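Local coordinates for PpBBE-like 1 D396N (Physcomitrella patens subsp. patens, PDB 6EO5), which oxidises cellobiose as a flavin-dependent member of the berberine bridge enzyme-like family, at residues G153-L165 / L247-M259. Numbering follows the deposited sequence.
With FAD (flavin-adenine dinucleotide), chain C.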
ATOM      1  N   GLY A 153      -6.001   0.086   2.681  1.00 57.56           N
ATOM      2  CA  GLY A 153      -5.108   0.662   3.670  1.00 57.40           C
ATOM      3  C   GLY A 153      -4.666   2.083   3.379  1.00 55.88           C
ATOM      4  O   GLY A 153      -3.924   2.681   4.163  1.00 58.13           O
ATOM      5  N   GLY A 154      -5.107   2.637   2.251  1.00 56.52           N
ATOM      6  CA  GLY A 154      -4.693   3.966   1.835  1.00 53.31           C
ATOM      7  C   GLY A 154      -4.254   3.999   0.382  1.00 55.94           C
ATOM      8  O   GLY A 154      -5.077   4.157  -0.525  1.00 58.07           O
ATOM      9  N   GLY A 155      -2.961   3.818   0.138  1.00 53.79           N
ATOM     10  CA  GLY A 155      -2.457   3.818  -1.218  1.00 53.47           C
ATOM     11  C   GLY A 155      -1.957   5.168  -1.687  1.00 54.30           C
ATOM     12  O   GLY A 155      -2.744   6.042  -2.059  1.00 53.46           O
ATOM     13  N   TRP A 156      -0.640   5.343  -1.670  1.00 53.54           N
ATOM     14  CA  TRP A 156       0.016   6.555  -2.131  1.00 52.62           C
ATOM     15  C   TRP A 156       0.741   6.229  -3.424  1.00 55.22           C
ATOM     16  O   TRP A 156       1.475   5.238  -3.490  1.00 55.95           O
ATOM     17  CB  TRP A 156       1.001   7.065  -1.078  1.00 49.99           C
ATOM     18  CG  TRP A 156       1.628   8.409  -1.358  1.00 54.59           C
ATOM     19  CD1 TRP A 156       1.319   9.606  -0.757  1.00 56.30           C
ATOM     20  CD2 TRP A 156       2.701   8.690  -2.269  1.00 53.76           C
ATOM     21  NE1 TRP A 156       2.115  10.610  -1.256  1.00 53.60           N
ATOM     22  CE2 TRP A 156       2.971  10.074  -2.184  1.00 55.22           C
ATOM     23  CE3 TRP A 156       3.455   7.911  -3.151  1.00 51.97           C
ATOM     24  CZ2 TRP A 156       3.963  10.688  -2.951  1.00 54.42           C
ATOM     25  CZ3 TRP A 156       4.437   8.530  -3.918  1.00 50.42           C
ATOM     26  CH2 TRP A 156       4.685   9.898  -3.807  1.00 51.83           C
ATOM     27  N   GLY A 157       0.530   7.053  -4.451  1.00 53.06           N
ATOM     28  CA  GLY A 157       1.226   6.892  -5.714  1.00 53.11           C
ATOM     29  C   GLY A 157       1.666   8.235  -6.266  1.00 54.26           C
ATOM     30  O   GLY A 157       1.425   9.281  -5.661  1.00 53.60           O
ATOM     31  N   PHE A 158       2.293   8.194  -7.442  1.00 56.84           N
ATOM     32  CA  PHE A 158       2.859   9.408  -8.022  1.00 54.88           C
ATOM     33  C   PHE A 158       1.845  10.328  -8.695  1.00 54.88           C
ATOM     34  O   PHE A 158       2.270  11.296  -9.334  1.00 58.93           O
ATOM     35  CB  PHE A 158       3.964   9.055  -9.003  1.00 51.29           C
ATOM     36  CG  PHE A 158       5.213   8.668  -8.331  1.00 54.79           C
ATOM     37  CD1 PHE A 158       5.924   9.600  -7.602  1.00 52.25           C
ATOM     38  CD2 PHE A 158       5.660   7.367  -8.378  1.00 54.75           C
ATOM     39  CE1 PHE A 158       7.078   9.251  -6.953  1.00 53.35           C
ATOM     40  CE2 PHE A 158       6.821   7.008  -7.727  1.00 55.25           C
ATOM     41  CZ  PHE A 158       7.531   7.952  -7.017  1.00 51.62           C
ATOM     42  N   SER A 159       0.539  10.098  -8.562  1.00 55.76           N
ATOM     43  CA  SER A 159      -0.419  11.166  -8.838  1.00 57.29           C
ATOM     44  C   SER A 159      -1.298  11.477  -7.631  1.00 57.05           C
ATOM     45  O   SER A 159      -2.298  12.196  -7.775  1.00 56.90           O
ATOM     46  CB  SER A 159      -1.282  10.841 -10.065  1.00 51.36           C
ATOM     47  OG  SER A 159      -2.043   9.663  -9.902  1.00 51.35           O
ATOM     48  N   SER A 160      -0.918  11.000  -6.436  1.00 56.05           N
ATOM     49  CA  SER A 160      -1.790  11.105  -5.264  1.00 54.51           C
ATOM     50  C   SER A 160      -1.914  12.532  -4.746  1.00 52.25           C
ATOM     51  O   SER A 160      -2.925  12.860  -4.121  1.00 52.43           O
ATOM     52  CB  SER A 160      -1.294  10.194  -4.135  1.00 53.04           C
ATOM     53  OG  SER A 160      -1.635   8.834  -4.362  1.00 56.97           O
ATOM     54  N   ARG A 161      -0.911  13.393  -4.970  1.00 52.07           N
ATOM     55  CA  ARG A 161      -1.020  14.759  -4.466  1.00 52.30           C
ATOM     56  C   ARG A 161      -2.010  15.581  -5.283  1.00 56.35           C
ATOM     57  O   ARG A 161      -2.489  16.616  -4.811  1.00 57.34           O
ATOM     58  CB  ARG A 161       0.366  15.417  -4.404  1.00 49.58           C
ATOM     59  CG  ARG A 161       1.296  14.711  -3.379  1.00 50.90           C
ATOM     60  CD  ARG A 161       2.634  15.413  -3.142  1.00 52.50           C
ATOM     61  NE  ARG A 161       2.541  16.603  -2.288  1.00 55.96           N
ATOM     62  CZ  ARG A 161       2.515  17.852  -2.753  1.00 58.14           C
ATOM     63  NH1 ARG A 161       2.571  18.064  -4.062  1.00 54.72           N
ATOM     64  NH2 ARG A 161       2.436  18.887  -1.919  1.00 53.79           N
ATOM     65  N   LYS A 162      -2.366  15.118  -6.475  1.00 57.21           N
ATOM     66  CA  LYS A 162      -3.419  15.753  -7.242  1.00 56.12           C
ATOM     67  C   LYS A 162      -4.755  15.068  -6.996  1.00 53.90           C
ATOM     68  O   LYS A 162      -5.742  15.736  -6.673  1.00 53.24           O
ATOM     69  CB  LYS A 162      -3.063  15.722  -8.731  1.00 60.27           C
ATOM     70  CG  LYS A 162      -3.956  16.552  -9.620  1.00 55.23           C
ATOM     71  CD  LYS A 162      -3.804  18.027  -9.304  1.00 58.11           C
ATOM     72  CE  LYS A 162      -4.594  18.885 -10.284  1.00 56.94           C
ATOM     73  NZ  LYS A 162      -4.890  20.213  -9.685  1.00 60.28           N
ATOM     74  N   PHE A 163      -4.782  13.736  -7.104  1.00 52.15           N
ATOM     75  CA  PHE A 163      -6.021  12.964  -7.174  1.00 52.94           C
ATOM     76  C   PHE A 163      -6.418  12.287  -5.862  1.00 57.24           C
ATOM     77  O   PHE A 163      -7.495  11.675  -5.810  1.00 58.30           O
ATOM     78  CB  PHE A 163      -5.916  11.880  -8.261  1.00 53.86           C
ATOM     79  CG  PHE A 163      -5.591  12.408  -9.638  1.00 56.22           C
ATOM     80  CD1 PHE A 163      -6.082  13.638 -10.072  1.00 55.49           C
ATOM     81  CD2 PHE A 163      -4.801  11.660 -10.505  1.00 54.69           C
ATOM     82  CE1 PHE A 163      -5.791  14.107 -11.339  1.00 51.68           C
ATOM     83  CE2 PHE A 163      -4.510  12.124 -11.784  1.00 57.40           C
ATOM     84  CZ  PHE A 163      -5.003  13.349 -12.198  1.00 52.08           C
ATOM     85  N   GLY A 164      -5.582  12.362  -4.819  1.00 55.91           N
ATOM     86  CA  GLY A 164      -5.854  11.734  -3.537  1.00 51.48           C
ATOM     87  C   GLY A 164      -5.213  10.362  -3.423  1.00 56.15           C
ATOM     88  O   GLY A 164      -4.471   9.904  -4.297  1.00 59.55           O
ATOM     89  N   LEU A 165      -5.495   9.702  -2.300  1.00 55.54           N
ATOM     90  CA  LEU A 165      -5.096   8.312  -2.117  1.00 55.47           C
ATOM     91  C   LEU A 165      -6.093   7.394  -2.813  1.00 54.60           C
ATOM     92  O   LEU A 165      -7.230   7.776  -3.090  1.00 54.95           O
ATOM     93  CB  LEU A 165      -5.021   7.950  -0.628  1.00 53.51           C
ATOM     94  CG  LEU A 165      -4.180   8.830   0.302  1.00 52.66           C
ATOM     95  CD1 LEU A 165      -4.523   8.541   1.753  1.00 51.92           C
ATOM     96  CD2 LEU A 165      -2.682   8.659   0.056  1.00 47.08           C
ATOM     97  N   LEU A 247       7.916  21.529   1.355  1.00 53.36           N
ATOM     98  CA  LEU A 247       6.919  22.375   2.004  1.00 53.96           C
ATOM     99  C   LEU A 247       6.073  23.177   1.017  1.00 59.31           C
ATOM    100  O   LEU A 247       4.984  23.622   1.391  1.00 59.55           O
ATOM    101  CB  LEU A 247       7.601  23.331   2.981  1.00 53.08           C
ATOM    102  CG  LEU A 247       8.028  22.653   4.287  1.00 59.74           C
ATOM    103  CD1 LEU A 247       9.107  23.423   5.036  1.00 55.85           C
ATOM    104  CD2 LEU A 247       6.803  22.445   5.167  1.00 57.35           C
ATOM    105  N   ASN A 248       6.532  23.373  -0.232  1.00 57.56           N
ATOM    106  CA  ASN A 248       5.861  24.296  -1.146  1.00 58.05           C
ATOM    107  C   ASN A 248       5.548  23.685  -2.509  1.00 61.21           C
ATOM    108  O   ASN A 248       5.335  24.425  -3.474  1.00 62.50           O
ATOM    109  CB  ASN A 248       6.701  25.562  -1.333  1.00 55.62           C
ATOM    110  CG  ASN A 248       6.859  26.343  -0.050  1.00 59.32           C
ATOM    111  OD1 ASN A 248       7.954  26.425   0.508  1.00 57.35           O
ATOM    112  ND2 ASN A 248       5.760  26.905   0.440  1.00 62.83           N
ATOM    113  N   VAL A 249       5.499  22.363  -2.610  1.00 57.96           N
ATOM    114  CA  VAL A 249       5.290  21.701  -3.891  1.00 54.02           C
ATOM    115  C   VAL A 249       3.813  21.754  -4.260  1.00 58.04           C
ATOM    116  O   VAL A 249       2.966  21.332  -3.457  1.00 59.78           O
ATOM    117  CB  VAL A 249       5.798  20.254  -3.838  1.00 55.05           C
ATOM    118  CG1 VAL A 249       5.522  19.553  -5.151  1.00 52.63           C
ATOM    119  CG2 VAL A 249       7.294  20.231  -3.484  1.00 54.71           C
ATOM    120  N   PRO A 250       3.459  22.261  -5.442  1.00 55.55           N
ATOM    121  CA  PRO A 250       2.047  22.297  -5.840  1.00 53.84           C
ATOM    122  C   PRO A 250       1.545  20.904  -6.165  1.00 54.22           C
ATOM    123  O   PRO A 250       2.317  19.991  -6.464  1.00 54.16           O
ATOM    124  CB  PRO A 250       2.037  23.195  -7.084  1.00 48.09           C
ATOM    125  CG  PRO A 250       3.467  23.125  -7.608  1.00 49.89           C
ATOM    126  CD  PRO A 250       4.346  22.930  -6.415  1.00 55.23           C
ATOM    127  N   ALA A 251       0.216  20.768  -6.131  1.00 55.15           N
ATOM    128  CA  ALA A 251      -0.434  19.466  -6.201  1.00 52.30           C
ATOM    129  C   ALA A 251      -0.160  18.721  -7.497  1.00 56.31           C
ATOM    130  O   ALA A 251      -0.284  17.490  -7.514  1.00 54.50           O
ATOM    131  CB  ALA A 251      -1.944  19.613  -6.017  1.00 52.20           C
ATOM    132  N   GLU A 252       0.200  19.421  -8.582  1.00 55.91           N
ATOM    133  CA  GLU A 252       0.472  18.733  -9.844  1.00 52.61           C
ATOM    134  C   GLU A 252       1.732  17.873  -9.793  1.00 55.03           C
ATOM    135  O   GLU A 252       1.992  17.144 -10.754  1.00 57.95           O
ATOM    136  CB  GLU A 252       0.587  19.733 -11.002  1.00 55.70           C
ATOM    137  CG  GLU A 252      -0.709  20.425 -11.401  1.00 51.10           C
ATOM    138  CD  GLU A 252      -1.210  21.393 -10.350  1.00 59.09           C
ATOM    139  OE1 GLU A 252      -0.375  22.011  -9.652  1.00 60.79           O
ATOM    140  OE2 GLU A 252      -2.443  21.523 -10.211  1.00 64.02           O
ATOM    141  N   ILE A 253       2.494  17.910  -8.696  1.00 55.69           N
ATOM    142  CA  ILE A 253       3.707  17.115  -8.528  1.00 54.40           C
ATOM    143  C   ILE A 253       3.534  16.175  -7.338  1.00 55.39           C
ATOM    144  O   ILE A 253       3.082  16.589  -6.265  1.00 56.90           O
ATOM    145  CB  ILE A 253       4.945  18.014  -8.333  1.00 53.48           C
ATOM    146  CG1 ILE A 253       5.347  18.663  -9.660  1.00 53.81           C
ATOM    147  CG2 ILE A 253       6.097  17.230  -7.728  1.00 50.72           C
ATOM    148  CD1 ILE A 253       6.666  19.376  -9.614  1.00 50.74           C
ATOM    149  N   SER A 254       3.894  14.914  -7.531  1.00 55.03           N
ATOM    150  CA  SER A 254       4.036  13.945  -6.453  1.00 51.95           C
ATOM    151  C   SER A 254       5.461  13.419  -6.508  1.00 56.25           C
ATOM    152  O   SER A 254       5.914  12.971  -7.564  1.00 58.78           O
ATOM    153  CB  SER A 254       3.045  12.786  -6.585  1.00 49.51           C
ATOM    154  OG  SER A 254       1.713  13.192  -6.326  1.00 48.41           O
ATOM    155  N   ALA A 255       6.173  13.479  -5.389  1.00 52.88           N
ATOM    156  CA  ALA A 255       7.578  13.113  -5.386  1.00 53.25           C
ATOM    157  C   ALA A 255       7.877  12.268  -4.166  1.00 53.71           C
ATOM    158  O   ALA A 255       7.144  12.279  -3.176  1.00 57.72           O
ATOM    159  CB  ALA A 255       8.501  14.342  -5.398  1.00 57.30           C
ATOM    160  N   ALA A 256       8.977  11.533  -4.256  1.00 52.81           N
ATOM    161  CA  ALA A 256       9.478  10.711  -3.171  1.00 51.71           C
ATOM    162  C   ALA A 256      10.987  10.845  -3.144  1.00 53.41           C
ATOM    163  O   ALA A 256      11.624  10.934  -4.197  1.00 57.06           O
ATOM    164  CB  ALA A 256       9.084   9.238  -3.334  1.00 48.80           C
ATOM    165  N   PHE A 257      11.551  10.878  -1.948  1.00 51.07           N
ATOM    166  CA  PHE A 257      12.993  10.904  -1.773  1.00 52.25           C
ATOM    167  C   PHE A 257      13.493   9.520  -1.344  1.00 55.02           C
ATOM    168  O   PHE A 257      12.802   8.778  -0.636  1.00 51.29           O
ATOM    169  CB  PHE A 257      13.370  11.976  -0.746  1.00 48.82           C
ATOM    170  CG  PHE A 257      14.829  12.308  -0.710  1.00 54.50           C
ATOM    171  CD1 PHE A 257      15.335  13.343  -1.487  1.00 54.02           C
ATOM    172  CD2 PHE A 257      15.701  11.606   0.124  1.00 53.64           C
ATOM    173  CE1 PHE A 257      16.686  13.664  -1.447  1.00 51.86           C
ATOM    174  CE2 PHE A 257      17.049  11.929   0.172  1.00 53.07           C
ATOM    175  CZ  PHE A 257      17.541  12.960  -0.615  1.00 53.70           C
ATOM    176  N   TYR A 258      14.704   9.174  -1.787  1.00 50.69           N
ATOM    177  CA  TYR A 258      15.300   7.878  -1.503  1.00 53.10           C
ATOM    178  C   TYR A 258      16.716   8.068  -0.971  1.00 53.72           C
ATOM    179  O   TYR A 258      17.385   9.058  -1.265  1.00 57.46           O
ATOM    180  CB  TYR A 258      15.304   6.981  -2.757  1.00 51.60           C
ATOM    181  CG  TYR A 258      16.071   5.681  -2.617  1.00 52.71           C
ATOM    182  CD1 TYR A 258      17.466   5.650  -2.753  1.00 57.28           C
ATOM    183  CD2 TYR A 258      15.413   4.479  -2.385  1.00 50.00           C
ATOM    184  CE1 TYR A 258      18.183   4.473  -2.621  1.00 54.83           C
ATOM    185  CE2 TYR A 258      16.129   3.281  -2.256  1.00 51.15           C
ATOM    186  CZ  TYR A 258      17.511   3.292  -2.378  1.00 54.81           C
ATOM    187  OH  TYR A 258      18.239   2.130  -2.260  1.00 54.34           O
ATOM    188  N   MET A 259      17.171   7.090  -0.199  1.00 52.09           N
ATOM    189  CA  MET A 259      18.427   7.169   0.530  1.00 53.70           C
ATOM    190  C   MET A 259      18.748   5.762   1.015  1.00 56.55           C
ATOM    191  O   MET A 259      17.834   5.023   1.376  1.00 55.78           O
ATOM    192  CB  MET A 259      18.272   8.151   1.698  1.00 52.93           C
ATOM    193  CG  MET A 259      19.450   8.352   2.587  1.00 57.48           C
ATOM    194  SD  MET A 259      19.021   9.452   3.962  1.00 67.78           S
ATOM    195  CE  MET A 259      18.505  10.917   3.087  1.00 55.80           C
TER
HETATM  196  PA  FAD C 601      -2.218  -8.706   0.578  1.00 59.67           P
HETATM  197  O1A FAD C 601      -1.075  -9.327   1.365  1.00 53.70           O
HETATM  198  O2A FAD C 601      -2.907  -9.715  -0.305  1.00 58.80           O
HETATM  199  O5B FAD C 601      -3.291  -7.926   1.498  1.00 57.32           O
HETATM  200  C5B FAD C 601      -2.889  -7.139   2.599  1.00 58.34           C
HETATM  201  C4B FAD C 601      -3.967  -7.127   3.678  1.00 56.92           C
HETATM  202  O4B FAD C 601      -5.222  -6.801   3.112  1.00 59.84           O
HETATM  203  C3B FAD C 601      -4.130  -8.485   4.339  1.00 58.39           C
HETATM  204  O3B FAD C 601      -4.528  -8.285   5.677  1.00 60.19           O
HETATM  205  C2B FAD C 601      -5.276  -9.092   3.573  1.00 58.68           C
HETATM  206  O2B FAD C 601      -5.947 -10.072   4.324  1.00 61.00           O
HETATM  207  C1B FAD C 601      -6.139  -7.871   3.276  1.00 62.56           C
HETATM  208  N9A FAD C 601      -6.954  -8.129   2.067  1.00 62.86           N
HETATM  209  C8A FAD C 601      -6.496  -8.538   0.837  1.00 62.51           C
HETATM  210  N7A FAD C 601      -7.550  -8.683   0.006  1.00 61.95           N
HETATM  211  C5A FAD C 601      -8.676  -8.378   0.684  1.00 59.10           C
HETATM  212  C6A FAD C 601     -10.009  -8.373   0.316  1.00 61.67           C
HETATM  213  N6A FAD C 601     -10.351  -8.713  -0.922  1.00 63.21           N
HETATM  214  N1A FAD C 601     -10.969  -8.009   1.234  1.00 62.62           N
HETATM  215  C2A FAD C 601     -10.597  -7.670   2.515  1.00 59.17           C
HETATM  216  N3A FAD C 601      -9.269  -7.682   2.884  1.00 61.34           N
HETATM  217  C4A FAD C 601      -8.321  -8.034   1.981  1.00 61.90           C
HETATM  218  N1  FAD C 601       2.152   0.993  -0.747  1.00 57.61           N
HETATM  219  C2  FAD C 601       1.797   2.257  -1.231  1.00 62.28           C
HETATM  220  O2  FAD C 601       0.922   2.964  -0.688  1.00 55.17           O
HETATM  221  N3  FAD C 601       2.427   2.739  -2.367  1.00 63.86           N
HETATM  222  C4  FAD C 601       3.394   1.991  -3.005  1.00 61.41           C
HETATM  223  O4  FAD C 601       3.927   2.437  -4.017  1.00 65.96           O
HETATM  224  C4X FAD C 601       3.749   0.740  -2.523  1.00 62.15           C
HETATM  225  N5  FAD C 601       4.683  -0.019  -3.194  1.00 61.75           N
HETATM  226  C5X FAD C 601       4.803  -1.367  -2.915  1.00 60.76           C
HETATM  227  C6  FAD C 601       5.647  -2.153  -3.693  1.00 59.00           C
HETATM  228  C7  FAD C 601       5.721  -3.546  -3.540  1.00 60.59           C
HETATM  229  C7M FAD C 601       6.639  -4.367  -4.418  1.00 55.46           C
HETATM  230  C8  FAD C 601       4.994  -4.137  -2.484  1.00 55.80           C
HETATM  231  C8M FAD C 601       5.114  -5.618  -2.181  1.00 54.87           C
HETATM  232  C9  FAD C 601       4.217  -3.312  -1.649  1.00 58.48           C
HETATM  233  C9A FAD C 601       4.090  -1.927  -1.858  1.00 60.98           C
HETATM  234  N10 FAD C 601       3.357  -1.078  -1.019  1.00 59.23           N
HETATM  235  C10 FAD C 601       3.094   0.220  -1.411  1.00 58.15           C
HETATM  236  C1' FAD C 601       2.599  -1.599   0.157  1.00 56.75           C
HETATM  237  C2' FAD C 601       1.206  -2.023  -0.299  1.00 58.43           C
HETATM  238  O2' FAD C 601       0.328  -0.934  -0.464  1.00 56.72           O
HETATM  239  C3' FAD C 601       0.629  -2.964   0.734  1.00 54.81           C
HETATM  240  O3' FAD C 601       1.521  -4.050   0.814  1.00 55.42           O
HETATM  241  C4' FAD C 601      -0.774  -3.402   0.321  1.00 56.12           C
HETATM  242  O4' FAD C 601      -1.535  -3.637   1.489  1.00 52.97           O
HETATM  243  C5' FAD C 601      -0.714  -4.638  -0.575  1.00 53.17           C
HETATM  244  O5' FAD C 601      -1.987  -5.165  -0.887  1.00 53.90           O
HETATM  245  P   FAD C 601      -2.071  -6.668  -1.476  1.00 57.10           P
HETATM  246  O1P FAD C 601      -3.497  -6.972  -1.872  1.00 60.40           O
HETATM  247  O2P FAD C 601      -1.095  -6.935  -2.590  1.00 59.87           O
HETATM  248  O3P FAD C 601      -1.487  -7.546  -0.261  1.00 62.08           O
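Arg161 lays the edge of its guanidinium group against three backbone carbonyls in and beside the turn that leads into strand 253-259. Arg161 NH1 sends its straightest bond to Ile253 O (2.7 Å), nearly in line with that C=O, and a second to Pro250 O from above the carbonyl plane; on the opposite face Pro250 O receives Ile253 N, the bond that closes the type I turn from Pro250 to Ile253. Arg161 NH2 reaches Val249 O at 2.9 Å. All three oxygens lie close to the guanidinium plane, which fixes the group's rotation, and a bend in the chain at chi3 (77°) turns its end into the loop. In the short helix 160-163, Arg161 N donates to Ser254 OG (3.0 Å), while Ser254 CB packs against Phe158 O. Further out, Lys162 NZ forms a salt bridge with Glu252 OE2 (2.8 Å), met on its anti side, tilted out of the carboxylate plane. Along the strand, Phe158 turns its ring edge to the Ser254-Ala256 backbone, with Trp156 CZ3 over one face, near the rim. The backbone of Trp156 pairs with the flavin, Trp156 N to FAD O2 (3.0 Å) and FAD N3 to Trp156 O (2.9 Å), so one short loop joins the cofactor pocket to the seven-stranded antiparallel sheet. There strand 253-259 runs between 264-271 and 361-367; at the end of the latter Leu367 O accepts Trp156 NE1, and just beyond it Tyr368 O accepts Arg161 NE.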